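Local coordinates for protein LRIM1 (Anopheles gambiae, PDB 3O53) that regulates complement-like immunity in the mosquito as part of a heterodimer with APL1C, this piece being its leucine-rich repeat domain, at residues Q120-I125 with R145-D150; S112-S117 with E140-R145; N130-L135 with K152-D157. One frame throughout, in Å; residues are numbered along the deposited sequence.

The three contacts illustrate how one turn of a leucine-rich repeat solenoid is fastened to its neighbours. Contact 1 pairs two parallel strands, with backbone hydrogen bonds throughout, mainly apolar contacts on one face and an asparagine and a tyrosine on the other. Contact 3 joins the loops that follow those strands, where an asparagine amide and a salt bridge supplement sparse backbone bonding; contacts 1 and 3 are partly buried. Contact 2 is buried, smaller and chemically different: a disulfide ties strand 113-116 to the loop leading into the second strand of contact 1. Contacts 1 and 2 share Arg-145 and meet where Lys-123 reaches that loop; contact 3 lies about 18 Å from contact 1, centre to centre.

Contact 1: Q120-I125 with R145-D150; sequences QGKKNI and RVQYLD
CG2 of Ile-125 and CG of Leu-149 are each anti to their own backbone N; chi2 of Leu-149 (52°) then sets its CD1 3.7 Å from Ile-125 CG2. This is the parallel strand pairing of a leucine-rich repeat solenoid, in which successive coils set equivalent strands next to each other; strands 123-125 and 148-150 run 16° apart. Val-146 extends the apolar face from the other end, its CG2 touching CD1 of Ile-125, whose side chain it crosses at about a right angle.

The backbone register slips by one residue between Lys-123 and Asn-124, a beta bulge that accommodates Gln-147. The bulge keeps a nearly straight bond, Gln-147 N to Lys-123 O at 2.8 Å, and beyond it Ile-125 N binds Tyr-148 O.

On the face of Asn-124 and Tyr-148 the contacts are more polar. The side chain of Gln-147, at the corner beside it, lies next to that of Asn-124 and points the same way, their amide planes 6° apart, while OD1 of Asn-124 rests 3.2 Å from Tyr-148 CB. Gln-147 NE2 is held chiefly by Glu-172 of the next coil; it also makes a weak bond to a water that accepts from Lys-122 NZ. Before the strands begin, Arg-145, bent at chi3, directs NE toward the loop carbonyls, with a weak hydrogen bond to Gly-121 O at 3.4 Å. At the far end, Asp-150 N donates to Ile-125 O at 3.0 Å, nearly in line with the carbonyl bond.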
ATOM      1  N   GLN A 120      20.194  -1.228  -2.312  1.00 73.33           N
ATOM      2  CA  GLN A 120      20.536  -0.093  -3.158  1.00 81.87           C
ATOM      3  C   GLN A 120      19.531   0.095  -4.290  1.00 63.72           C
ATOM      4  O   GLN A 120      19.429   1.181  -4.864  1.00 57.71           O
ATOM      5  CB  GLN A 120      21.937  -0.282  -3.745  1.00109.03           C
ATOM      6  CG  GLN A 120      22.987  -0.732  -2.735  1.00132.35           C
ATOM      7  CD  GLN A 120      23.516   0.407  -1.885  1.00147.11           C
ATOM      8  OE1 GLN A 120      23.500   1.565  -2.298  1.00151.69           O
ATOM      9  NE2 GLN A 120      23.997   0.079  -0.691  1.00151.40           N
ATOM     10  N   GLY A 121      18.801  -0.964  -4.625  1.00 59.03           N
ATOM     11  CA  GLY A 121      17.852  -0.908  -5.720  1.00 61.60           C
ATOM     12  C   GLY A 121      16.498  -0.422  -5.244  1.00 50.34           C
ATOM     13  O   GLY A 121      16.330  -0.118  -4.070  1.00 41.56           O
ATOM     14  N   LYS A 122      15.539  -0.345  -6.161  1.00 45.38           N
ATOM     15  CA  LYS A 122      14.171   0.012  -5.823  1.00 44.24           C
ATOM     16  C   LYS A 122      13.387  -1.224  -5.385  1.00 41.95           C
ATOM     17  O   LYS A 122      13.740  -2.345  -5.739  1.00 44.39           O
ATOM     18  CB  LYS A 122      13.495   0.676  -7.024  1.00 45.46           C
ATOM     19  CG  LYS A 122      14.029   2.067  -7.318  1.00 49.99           C
ATOM     20  CD  LYS A 122      13.438   2.646  -8.589  1.00 55.39           C
ATOM     21  CE  LYS A 122      13.877   4.093  -8.787  1.00 63.50           C
ATOM     22  NZ  LYS A 122      13.400   4.673 -10.079  1.00 57.39           N
ATOM     23  N   LYS A 123      12.315  -1.011  -4.626  1.00 36.17           N
ATOM     24  CA  LYS A 123      11.489  -2.102  -4.115  1.00 38.04           C
ATOM     25  C   LYS A 123      10.026  -1.928  -4.515  1.00 32.50           C
ATOM     26  O   LYS A 123       9.489  -0.829  -4.478  1.00 35.01           O
ATOM     27  CB  LYS A 123      11.564  -2.146  -2.586  1.00 40.17           C
ATOM     28  CG  LYS A 123      12.864  -2.656  -2.034  1.00 44.95           C
ATOM     29  CD  LYS A 123      12.783  -2.833  -0.519  1.00 50.21           C
ATOM     30  CE  LYS A 123      13.129  -1.553   0.216  1.00 54.29           C
ATOM     31  NZ  LYS A 123      14.604  -1.338   0.331  1.00 45.20           N
ATOM     32  N   ASN A 124       9.380  -3.025  -4.884  1.00 33.76           N
ATOM     33  CA  ASN A 124       7.945  -3.030  -5.124  1.00 32.46           C
ATOM     34  C   ASN A 124       7.348  -3.969  -4.079  1.00 35.86           C
ATOM     35  O   ASN A 124       7.703  -5.137  -4.021  1.00 36.25           O
ATOM     36  CB  ASN A 124       7.636  -3.501  -6.542  1.00 30.29           C
ATOM     37  CG  ASN A 124       8.173  -2.544  -7.600  1.00 35.75           C
ATOM     38  OD1 ASN A 124       7.824  -1.367  -7.619  1.00 40.29           O
ATOM     39  ND2 ASN A 124       9.037  -3.041  -8.465  1.00 46.73           N
ATOM     40  N   ILE A 125       6.465  -3.442  -3.243  1.00 29.06           N
ATOM     41  CA  ILE A 125       6.011  -4.153  -2.046  1.00 29.36           C
ATOM     42  C   ILE A 125       4.495  -4.306  -2.050  1.00 29.17           C
ATOM     43  O   ILE A 125       3.767  -3.319  -2.059  1.00 32.27           O
ATOM     44  CB  ILE A 125       6.426  -3.398  -0.774  1.00 27.77           C
ATOM     45  CG1 ILE A 125       7.954  -3.410  -0.633  1.00 32.97           C
ATOM     46  CG2 ILE A 125       5.745  -4.016   0.472  1.00 25.73           C
ATOM     47  CD1 ILE A 125       8.485  -2.459   0.433  1.00 32.31           C
ATOM     48  N   ARG A 145      13.552   3.672  -0.788  1.00 28.55           N
ATOM     49  CA  ARG A 145      13.635   3.448  -2.227  1.00 34.60           C
ATOM     50  C   ARG A 145      12.499   2.558  -2.717  1.00 29.92           C
ATOM     51  O   ARG A 145      12.632   1.818  -3.694  1.00 29.56           O
ATOM     52  CB  ARG A 145      15.006   2.867  -2.603  1.00 44.92           C
ATOM     53  CG  ARG A 145      16.164   3.790  -2.218  1.00 50.91           C
ATOM     54  CD  ARG A 145      17.487   3.365  -2.840  1.00 63.28           C
ATOM     55  NE  ARG A 145      17.368   3.165  -4.282  1.00 83.44           N
ATOM     56  CZ  ARG A 145      17.279   4.146  -5.175  1.00 88.09           C
ATOM     57  NH1 ARG A 145      17.291   5.414  -4.785  1.00 78.75           N
ATOM     58  NH2 ARG A 145      17.170   3.859  -6.464  1.00 95.00           N
ATOM     59  N   VAL A 146      11.369   2.657  -2.033  1.00 29.74           N
ATOM     60  CA  VAL A 146      10.155   2.001  -2.471  1.00 23.86           C
ATOM     61  C   VAL A 146       9.577   2.710  -3.702  1.00 27.14           C
ATOM     62  O   VAL A 146       9.501   3.932  -3.766  1.00 26.10           O
ATOM     63  CB  VAL A 146       9.103   1.992  -1.351  1.00 28.41           C
ATOM     64  CG1 VAL A 146       7.861   1.257  -1.809  1.00 25.02           C
ATOM     65  CG2 VAL A 146       9.681   1.344  -0.098  1.00 26.05           C
ATOM     66  N   GLN A 147       9.166   1.922  -4.678  1.00 26.67           N
ATOM     67  CA  GLN A 147       8.594   2.460  -5.896  1.00 27.04           C
ATOM     68  C   GLN A 147       7.081   2.253  -5.874  1.00 27.49           C
ATOM     69  O   GLN A 147       6.318   3.148  -6.191  1.00 34.28           O
ATOM     70  CB  GLN A 147       9.216   1.756  -7.105  1.00 27.78           C
ATOM     71  CG  GLN A 147       8.692   2.245  -8.447  1.00 36.46           C
ATOM     72  CD  GLN A 147       9.571   1.814  -9.610  1.00 49.24           C
ATOM     73  OE1 GLN A 147       9.953   0.655  -9.715  1.00 44.47           O
ATOM     74  NE2 GLN A 147       9.890   2.751 -10.488  1.00 55.41           N
ATOM     75  N   TYR A 148       6.661   1.056  -5.488  1.00 31.63           N
ATOM     76  CA  TYR A 148       5.252   0.713  -5.441  1.00 31.28           C
ATOM     77  C   TYR A 148       4.951   0.153  -4.050  1.00 30.66           C
ATOM     78  O   TYR A 148       5.623  -0.761  -3.593  1.00 27.40           O
ATOM     79  CB  TYR A 148       4.954  -0.328  -6.519  1.00 39.14           C
ATOM     80  CG  TYR A 148       3.518  -0.772  -6.578  1.00 44.32           C
ATOM     81  CD1 TYR A 148       2.646  -0.254  -7.530  1.00 47.34           C
ATOM     82  CD2 TYR A 148       3.034  -1.719  -5.690  1.00 50.92           C
ATOM     83  CE1 TYR A 148       1.326  -0.667  -7.586  1.00 48.47           C
ATOM     84  CE2 TYR A 148       1.722  -2.137  -5.737  1.00 52.67           C
ATOM     85  CZ  TYR A 148       0.874  -1.611  -6.683  1.00 52.48           C
ATOM     86  OH  TYR A 148      -0.430  -2.037  -6.712  1.00 58.02           O
ATOM     87  N   LEU A 149       3.952   0.706  -3.374  1.00 26.84           N
ATOM     88  CA  LEU A 149       3.609   0.250  -2.030  1.00 29.37           C
ATOM     89  C   LEU A 149       2.114   0.067  -1.910  1.00 27.58           C
ATOM     90  O   LEU A 149       1.353   1.036  -1.928  1.00 27.47           O
ATOM     91  CB  LEU A 149       4.089   1.242  -0.968  1.00 25.48           C
ATOM     92  CG  LEU A 149       3.807   0.843   0.492  1.00 27.11           C
ATOM     93  CD1 LEU A 149       4.316  -0.567   0.812  1.00 26.47           C
ATOM     94  CD2 LEU A 149       4.432   1.838   1.446  1.00 24.55           C
ATOM     95  N   ASP A 150       1.696  -1.185  -1.783  1.00 23.54           N
ATOM     96  CA  ASP A 150       0.286  -1.500  -1.639  1.00 27.11           C
ATOM     97  C   ASP A 150       0.019  -1.964  -0.217  1.00 26.60           C
ATOM     98  O   ASP A 150       0.448  -3.041   0.180  1.00 26.11           O
ATOM     99  CB  ASP A 150      -0.139  -2.579  -2.637  1.00 27.56           C
ATOM    100  CG  ASP A 150      -1.631  -2.863  -2.577  1.00 34.56           C
ATOM    101  OD1 ASP A 150      -2.365  -2.070  -1.949  1.00 27.10           O
ATOM    102  OD2 ASP A 150      -2.073  -3.875  -3.156  1.00 33.07           O
TER
HETATM  103  O   HOH W   1      10.667   5.336  -9.241  1.00 40.67           O

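Contact 2: S112-S117 with E140-R145; sequences SRVSCS and EGCRSR
Cys-116 and Cys-142 are joined by a disulfide, SG to SG 2.1 Å, that pins strand 113-116 to the loop preceding strand 146-150. In both cysteines SG is anti to the carbonyl carbon and beside the backbone N. The bridge itself turns through a chi3 of 92°, close to the value a relaxed disulfide prefers. Strand 113-116 is the last of a short three-stranded parallel sheet on a different side of the solenoid from the long series of repeat strands, so the bond links one flank of a coil to the loop of the next.

The tight part surrounds the sulfurs. Val-114, two residues before Cys-116 on the strand, brings its CG1 to 3.6 Å from Cys-142 SG, giving the disulfide an apolar neighbour. Beside it the backbones come close: Gly-141 CA approaches Cys-116 O at 3.3 Å in a CA-H...O contact that is fairly straight, 162° at the hydrogen. Asp-139, outside the two segments, accepts at OD1 from the backbone N of both cysteines.

The looser side lies past the disulfide, where a water spans the gap, donating to Ser-117 O at 3.1 Å and to Gly-141 O at 3.3 Å. The loop is shaped from within: Glu-140 O accepts from Ser-144 OG at 2.7 Å and from Arg-143 N, the two donors arriving from opposite faces of the carbonyl plane.

With direct hydrogen bonding between the two segments absent, the direct link is one covalent bond, supported by slight apolar contact, the CA-H...O contact and the bridging water. Reduction would probably remove the one strong link, though burial of both cysteines is consistent with some shielding.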
ATOM      1  N   SER A 112       2.165  -8.498  10.526  1.00 27.31           N
ATOM      2  CA  SER A 112       2.187  -7.293  11.331  1.00 24.42           C
ATOM      3  C   SER A 112       3.589  -6.679  11.392  1.00 24.38           C
ATOM      4  O   SER A 112       3.750  -5.589  11.930  1.00 25.24           O
ATOM      5  CB  SER A 112       1.662  -7.561  12.759  1.00 27.86           C
ATOM      6  OG  SER A 112       2.467  -8.523  13.426  1.00 29.36           O
ATOM      7  N   ARG A 113       4.596  -7.361  10.834  1.00 25.31           N
ATOM      8  CA  ARG A 113       5.964  -6.831  10.813  1.00 26.18           C
ATOM      9  C   ARG A 113       6.682  -7.245   9.522  1.00 27.41           C
ATOM     10  O   ARG A 113       6.666  -8.414   9.141  1.00 25.97           O
ATOM     11  CB  ARG A 113       6.804  -7.331  12.019  1.00 26.46           C
ATOM     12  CG  ARG A 113       6.172  -7.152  13.401  1.00 27.57           C
ATOM     13  CD  ARG A 113       6.342  -5.742  13.983  1.00 40.21           C
ATOM     14  NE  ARG A 113       5.039  -5.198  14.360  1.00 57.87           N
ATOM     15  CZ  ARG A 113       4.577  -5.048  15.596  1.00 52.74           C
ATOM     16  NH1 ARG A 113       5.302  -5.361  16.662  1.00 41.02           N
ATOM     17  NH2 ARG A 113       3.366  -4.547  15.761  1.00 69.15           N
ATOM     18  N   VAL A 114       7.313  -6.282   8.857  1.00 24.58           N
ATOM     19  CA  VAL A 114       8.170  -6.580   7.714  1.00 29.78           C
ATOM     20  C   VAL A 114       9.507  -5.881   7.915  1.00 29.60           C
ATOM     21  O   VAL A 114       9.558  -4.741   8.374  1.00 28.91           O
ATOM     22  CB  VAL A 114       7.547  -6.103   6.384  1.00 27.52           C
ATOM     23  CG1 VAL A 114       8.354  -6.623   5.195  1.00 27.90           C
ATOM     24  CG2 VAL A 114       6.094  -6.563   6.270  1.00 26.91           C
ATOM     25  N   SER A 115      10.588  -6.569   7.566  1.00 25.02           N
ATOM     26  CA  SER A 115      11.929  -6.011   7.694  1.00 28.76           C
ATOM     27  C   SER A 115      12.690  -6.319   6.419  1.00 33.05           C
ATOM     28  O   SER A 115      12.617  -7.436   5.920  1.00 32.42           O
ATOM     29  CB  SER A 115      12.657  -6.638   8.892  1.00 34.88           C
ATOM     30  OG  SER A 115      11.844  -6.622  10.061  1.00 37.34           O
ATOM     31  N   CYS A 116      13.415  -5.337   5.889  1.00 32.70           N
ATOM     32  CA  CYS A 116      14.190  -5.526   4.665  1.00 32.84           C
ATOM     33  C   CYS A 116      15.620  -5.024   4.885  1.00 36.65           C
ATOM     34  O   CYS A 116      15.817  -3.867   5.236  1.00 45.39           O
ATOM     35  CB  CYS A 116      13.538  -4.759   3.504  1.00 31.42           C
ATOM     36  SG  CYS A 116      11.749  -5.005   3.334  1.00 38.64           S
ATOM     37  N   SER A 117      16.609  -5.895   4.696  1.00 36.43           N
ATOM     38  CA  SER A 117      18.017  -5.512   4.832  1.00 47.25           C
ATOM     39  C   SER A 117      18.360  -4.349   3.913  1.00 49.17           C
ATOM     40  O   SER A 117      17.832  -4.248   2.808  1.00 47.31           O
ATOM     41  CB  SER A 117      18.927  -6.689   4.482  1.00 48.81           C
ATOM     42  OG  SER A 117      18.631  -7.816   5.278  1.00 50.55           O
ATOM     43  N   GLU A 140      12.995   0.417   8.477  1.00 28.11           N
ATOM     44  CA  GLU A 140      13.411   1.555   7.666  1.00 30.53           C
ATOM     45  C   GLU A 140      13.912   1.093   6.299  1.00 29.98           C
ATOM     46  O   GLU A 140      13.690   1.769   5.293  1.00 28.58           O
ATOM     47  CB  GLU A 140      14.434   2.419   8.423  1.00 32.61           C
ATOM     48  CG  GLU A 140      13.761   3.187   9.582  1.00 35.17           C
ATOM     49  CD  GLU A 140      14.733   3.956  10.477  1.00 34.58           C
ATOM     50  OE1 GLU A 140      15.907   4.105  10.110  1.00 36.52           O
ATOM     51  OE2 GLU A 140      14.306   4.430  11.547  1.00 34.99           O
ATOM     52  N   GLY A 141      14.531  -0.082   6.257  1.00 32.78           N
ATOM     53  CA  GLY A 141      14.919  -0.686   4.996  1.00 30.76           C
ATOM     54  C   GLY A 141      13.720  -0.867   4.078  1.00 37.37           C
ATOM     55  O   GLY A 141      13.785  -0.558   2.888  1.00 32.39           O
ATOM     56  N   CYS A 142      12.611  -1.344   4.638  1.00 34.97           N
ATOM     57  CA  CYS A 142      11.389  -1.563   3.865  1.00 31.77           C
ATOM     58  C   CYS A 142      10.734  -0.260   3.426  1.00 28.85           C
ATOM     59  O   CYS A 142       9.865  -0.270   2.561  1.00 32.66           O
ATOM     60  CB  CYS A 142      10.375  -2.378   4.679  1.00 34.41           C
ATOM     61  SG  CYS A 142      10.861  -4.087   4.944  1.00 43.80           S
ATOM     62  N   ARG A 143      11.138   0.860   4.019  1.00 24.92           N
ATOM     63  CA  ARG A 143      10.572   2.150   3.635  1.00 25.48           C
ATOM     64  C   ARG A 143      11.548   3.000   2.815  1.00 26.48           C
ATOM     65  O   ARG A 143      11.288   4.178   2.568  1.00 31.30           O
ATOM     66  CB  ARG A 143      10.074   2.910   4.887  1.00 24.17           C
ATOM     67  CG  ARG A 143       8.799   2.286   5.462  1.00 24.62           C
ATOM     68  CD  ARG A 143       8.285   2.991   6.710  1.00 25.98           C
ATOM     69  NE  ARG A 143       8.941   2.500   7.921  1.00 24.08           N
ATOM     70  CZ  ARG A 143       9.641   3.257   8.765  1.00 30.87           C
ATOM     71  NH1 ARG A 143       9.794   4.559   8.545  1.00 30.96           N
ATOM     72  NH2 ARG A 143      10.192   2.712   9.841  1.00 25.07           N
ATOM     73  N   SER A 144      12.650   2.393   2.375  1.00 27.05           N
ATOM     74  CA  SER A 144      13.650   3.091   1.560  1.00 32.36           C
ATOM     75  C   SER A 144      13.593   2.674   0.097  1.00 30.74           C
ATOM     76  O   SER A 144      13.621   1.484  -0.221  1.00 28.18           O
ATOM     77  CB  SER A 144      15.071   2.820   2.075  1.00 38.60           C
ATOM     78  OG  SER A 144      15.190   3.103   3.458  1.00 45.99           O
ATOM     79  N   ARG A 145      13.552   3.672  -0.788  1.00 28.55           N
ATOM     80  CA  ARG A 145      13.635   3.448  -2.227  1.00 34.60           C
ATOM     81  C   ARG A 145      12.499   2.558  -2.717  1.00 29.92           C
ATOM     82  O   ARG A 145      12.632   1.818  -3.694  1.00 29.56           O
ATOM     83  CB  ARG A 145      15.006   2.867  -2.603  1.00 44.92           C
ATOM     84  CG  ARG A 145      16.164   3.790  -2.218  1.00 50.91           C
ATOM     85  CD  ARG A 145      17.487   3.365  -2.840  1.00 63.28           C
ATOM     86  NE  ARG A 145      17.368   3.165  -4.282  1.00 83.44           N
ATOM     87  CZ  ARG A 145      17.279   4.146  -5.175  1.00 88.09           C
ATOM     88  NH1 ARG A 145      17.291   5.414  -4.785  1.00 78.75           N
ATOM     89  NH2 ARG A 145      17.170   3.859  -6.464  1.00 95.00           N
TER
HETATM   90  O   HOH W   2      16.845  -1.449   2.068  1.00 60.36           O

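Contact 3: N130-L135 with K152-D157; sequences NKITML and KLNEID
Ile-132 and Ile-156 lie side by side and point the same way, CG2 of Ile-132 resting 3.9 Å from CG1 of Ile-156, as equivalent positions do in successive coils of a leucine-rich repeat solenoid. In each, CG1 is anti to the carbonyl carbon, and the two side chains have the same conformation. Leu-135 adds a looser apolar touch, its CD2 reaching Ile-156 CD1. Both segments belong to the loops that follow the repeat strands, and neither holds a regular helix or strand.

Asn-154 crosses Ile-132 obliquely and turns its amide toward the backbone of the preceding coil. Its OD1 accepts from Ile-132 N at 3.1 Å with an N-H...O angle of 165°, and weakly from Asn-130 N, although the exact place of this oxygen is less sure. The other end of the amide is fixed too: ND2 donates to the carbonyls of Leu-127 and Leu-151. Asparagine at this position is the hallmark of the repeat consensus, its side chain bonding the backbones of adjoining coils. Asn-130, its counterpart one coil earlier, does likewise toward Ala-106, Leu-127 and Ile-111.

Outside this buried amide, Lys-131 and Glu-155 run alongside one another in the same direction. The lysine chain bends at chi2 and chi3, which place CD and CE; NZ then lies 3.2 Å from Glu-155 OE2 in a salt bridge whose hydrogen bond is weak. CG2 of Thr-133 approaches OE1 of the same glutamate, Glu-155, at 4.0 Å.

Backbone bonding between the loops is sparse. Glu-155 N donates to Ile-132 O at 2.9 Å, and farther along a water donates to Thr-133 O at 2.6 Å while accepting from Asp-157 N at 3.1 Å.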
ATOM      1  N   ASN A 130      -3.452  -7.683   5.232  1.00 25.26           N
ATOM      2  CA  ASN A 130      -2.617  -8.204   6.285  1.00 29.19           C
ATOM      3  C   ASN A 130      -3.047  -7.552   7.609  1.00 34.55           C
ATOM      4  O   ASN A 130      -4.176  -7.086   7.718  1.00 32.12           O
ATOM      5  CB  ASN A 130      -1.148  -7.947   5.954  1.00 25.22           C
ATOM      6  CG  ASN A 130      -0.570  -9.013   5.041  1.00 32.12           C
ATOM      7  OD1 ASN A 130      -0.431 -10.165   5.437  1.00 28.32           O
ATOM      8  ND2 ASN A 130      -0.241  -8.633   3.807  1.00 27.41           N
ATOM      9  N   LYS A 131      -2.162  -7.519   8.600  1.00 27.32           N
ATOM     10  CA  LYS A 131      -2.498  -6.958   9.909  1.00 32.53           C
ATOM     11  C   LYS A 131      -1.593  -5.783  10.275  1.00 26.76           C
ATOM     12  O   LYS A 131      -1.253  -5.592  11.433  1.00 27.19           O
ATOM     13  CB  LYS A 131      -2.385  -8.033  10.995  1.00 37.25           C
ATOM     14  CG  LYS A 131      -3.087  -9.336  10.655  1.00 45.48           C
ATOM     15  CD  LYS A 131      -4.590  -9.170  10.585  1.00 62.52           C
ATOM     16  CE  LYS A 131      -5.243  -9.340  11.944  1.00 85.31           C
ATOM     17  NZ  LYS A 131      -6.730  -9.391  11.834  1.00 94.92           N
ATOM     18  N   ILE A 132      -1.204  -5.000   9.281  1.00 23.96           N
ATOM     19  CA  ILE A 132      -0.347  -3.856   9.515  1.00 25.21           C
ATOM     20  C   ILE A 132      -1.179  -2.744  10.160  1.00 23.86           C
ATOM     21  O   ILE A 132      -2.251  -2.398   9.672  1.00 20.61           O
ATOM     22  CB  ILE A 132       0.301  -3.396   8.179  1.00 24.55           C
ATOM     23  CG1 ILE A 132       1.308  -4.462   7.724  1.00 32.37           C
ATOM     24  CG2 ILE A 132       1.001  -2.034   8.330  1.00 21.34           C
ATOM     25  CD1 ILE A 132       1.743  -4.324   6.283  1.00 37.47           C
ATOM     26  N   THR A 133      -0.697  -2.196  11.270  1.00 24.06           N
ATOM     27  CA  THR A 133      -1.431  -1.129  11.949  1.00 24.44           C
ATOM     28  C   THR A 133      -0.709   0.221  11.908  1.00 22.53           C
ATOM     29  O   THR A 133      -1.278   1.232  12.281  1.00 23.03           O
ATOM     30  CB  THR A 133      -1.696  -1.512  13.410  1.00 31.92           C
ATOM     31  OG1 THR A 133      -0.454  -1.573  14.117  1.00 28.30           O
ATOM     32  CG2 THR A 133      -2.375  -2.873  13.485  1.00 38.63           C
ATOM     33  N   MET A 134       0.541   0.243  11.455  1.00 21.11           N
ATOM     34  CA  MET A 134       1.273   1.496  11.337  1.00 21.64           C
ATOM     35  C   MET A 134       2.414   1.341  10.329  1.00 25.47           C
ATOM     36  O   MET A 134       2.923   0.236  10.118  1.00 22.50           O
ATOM     37  CB  MET A 134       1.806   1.954  12.717  1.00 23.94           C
ATOM     38  CG  MET A 134       2.790   1.016  13.407  1.00 38.67           C
ATOM     39  SD  MET A 134       3.468   1.679  14.975  1.00 45.80           S
ATOM     40  CE  MET A 134       1.998   2.194  15.819  1.00 29.46           C
ATOM     41  N   LEU A 135       2.805   2.443   9.699  1.00 23.01           N
ATOM     42  CA  LEU A 135       3.882   2.398   8.716  1.00 23.32           C
ATOM     43  C   LEU A 135       5.187   1.903   9.336  1.00 26.10           C
ATOM     44  O   LEU A 135       5.971   1.253   8.659  1.00 28.56           O
ATOM     45  CB  LEU A 135       4.077   3.760   8.037  1.00 27.67           C
ATOM     46  CG  LEU A 135       2.952   4.171   7.081  1.00 31.36           C
ATOM     47  CD1 LEU A 135       3.275   5.494   6.367  1.00 28.45           C
ATOM     48  CD2 LEU A 135       2.668   3.065   6.063  1.00 28.70           C
ATOM     49  N   LYS A 152      -3.304  -1.690   1.049  1.00 25.88           N
ATOM     50  CA  LYS A 152      -4.760  -1.706   1.155  1.00 26.95           C
ATOM     51  C   LYS A 152      -5.258  -2.844   2.044  1.00 25.37           C
ATOM     52  O   LYS A 152      -4.580  -3.861   2.211  1.00 19.38           O
ATOM     53  CB  LYS A 152      -5.401  -1.804  -0.237  1.00 29.00           C
ATOM     54  CG  LYS A 152      -5.355  -3.188  -0.882  1.00 26.96           C
ATOM     55  CD  LYS A 152      -6.298  -3.209  -2.104  1.00 35.95           C
ATOM     56  CE  LYS A 152      -6.161  -4.477  -2.933  1.00 49.13           C
ATOM     57  NZ  LYS A 152      -4.904  -4.475  -3.732  1.00 50.94           N
ATOM     58  N   LEU A 153      -6.458  -2.674   2.595  1.00 20.82           N
ATOM     59  CA  LEU A 153      -7.087  -3.691   3.442  1.00 22.13           C
ATOM     60  C   LEU A 153      -6.213  -4.057   4.630  1.00 22.15           C
ATOM     61  O   LEU A 153      -6.126  -5.214   5.018  1.00 26.21           O
ATOM     62  CB  LEU A 153      -7.423  -4.965   2.647  1.00 27.59           C
ATOM     63  CG  LEU A 153      -8.509  -4.829   1.569  1.00 34.30           C
ATOM     64  CD1 LEU A 153      -8.663  -6.133   0.785  1.00 32.80           C
ATOM     65  CD2 LEU A 153      -9.847  -4.422   2.189  1.00 32.19           C
ATOM     66  N   ASN A 154      -5.551  -3.075   5.211  1.00 27.15           N
ATOM     67  CA  ASN A 154      -4.876  -3.321   6.473  1.00 26.02           C
ATOM     68  C   ASN A 154      -5.599  -2.566   7.583  1.00 24.70           C
ATOM     69  O   ASN A 154      -6.763  -2.210   7.435  1.00 29.81           O
ATOM     70  CB  ASN A 154      -3.381  -2.985   6.366  1.00 20.97           C
ATOM     71  CG  ASN A 154      -2.585  -4.128   5.754  1.00 24.29           C
ATOM     72  OD1 ASN A 154      -2.270  -5.109   6.425  1.00 26.75           O
ATOM     73  ND2 ASN A 154      -2.265  -4.011   4.474  1.00 19.24           N
ATOM     74  N   GLU A 155      -4.938  -2.356   8.710  1.00 19.22           N
ATOM     75  CA  GLU A 155      -5.596  -1.739   9.849  1.00 27.97           C
ATOM     76  C   GLU A 155      -4.881  -0.468  10.292  1.00 27.22           C
ATOM     77  O   GLU A 155      -4.832  -0.149  11.482  1.00 24.35           O
ATOM     78  CB  GLU A 155      -5.653  -2.738  10.999  1.00 36.13           C
ATOM     79  CG  GLU A 155      -6.547  -3.930  10.703  1.00 70.49           C
ATOM     80  CD  GLU A 155      -6.374  -5.050  11.705  1.00 99.72           C
ATOM     81  OE1 GLU A 155      -5.763  -4.810  12.767  1.00 98.88           O
ATOM     82  OE2 GLU A 155      -6.850  -6.170  11.428  1.00116.78           O
ATOM     83  N   ILE A 156      -4.326   0.258   9.334  1.00 20.28           N
ATOM     84  CA  ILE A 156      -3.573   1.462   9.657  1.00 23.04           C
ATOM     85  C   ILE A 156      -4.487   2.594  10.182  1.00 26.82           C
ATOM     86  O   ILE A 156      -5.551   2.857   9.644  1.00 23.24           O
ATOM     87  CB  ILE A 156      -2.730   1.906   8.436  1.00 26.87           C
ATOM     88  CG1 ILE A 156      -1.712   0.799   8.112  1.00 24.13           C
ATOM     89  CG2 ILE A 156      -2.009   3.235   8.716  1.00 20.86           C
ATOM     90  CD1 ILE A 156      -1.134   0.900   6.710  1.00 24.14           C
ATOM     91  N   ASP A 157      -4.057   3.244  11.257  1.00 23.05           N
ATOM     92  CA  ASP A 157      -4.884   4.229  11.946  1.00 23.60           C
ATOM     93  C   ASP A 157      -4.465   5.650  11.601  1.00 23.88           C
ATOM     94  O   ASP A 157      -5.282   6.571  11.614  1.00 24.84           O
ATOM     95  CB  ASP A 157      -4.772   4.014  13.465  1.00 39.13           C
ATOM     96  CG  ASP A 157      -5.957   4.568  14.215  1.00 56.01           C
ATOM     97  OD1 ASP A 157      -7.102   4.233  13.848  1.00 67.04           O
ATOM     98  OD2 ASP A 157      -5.747   5.335  15.172  1.00 69.59           O
TER
HETATM   99  O   HOH W   3      -1.344   3.834  12.588  1.00 34.32           O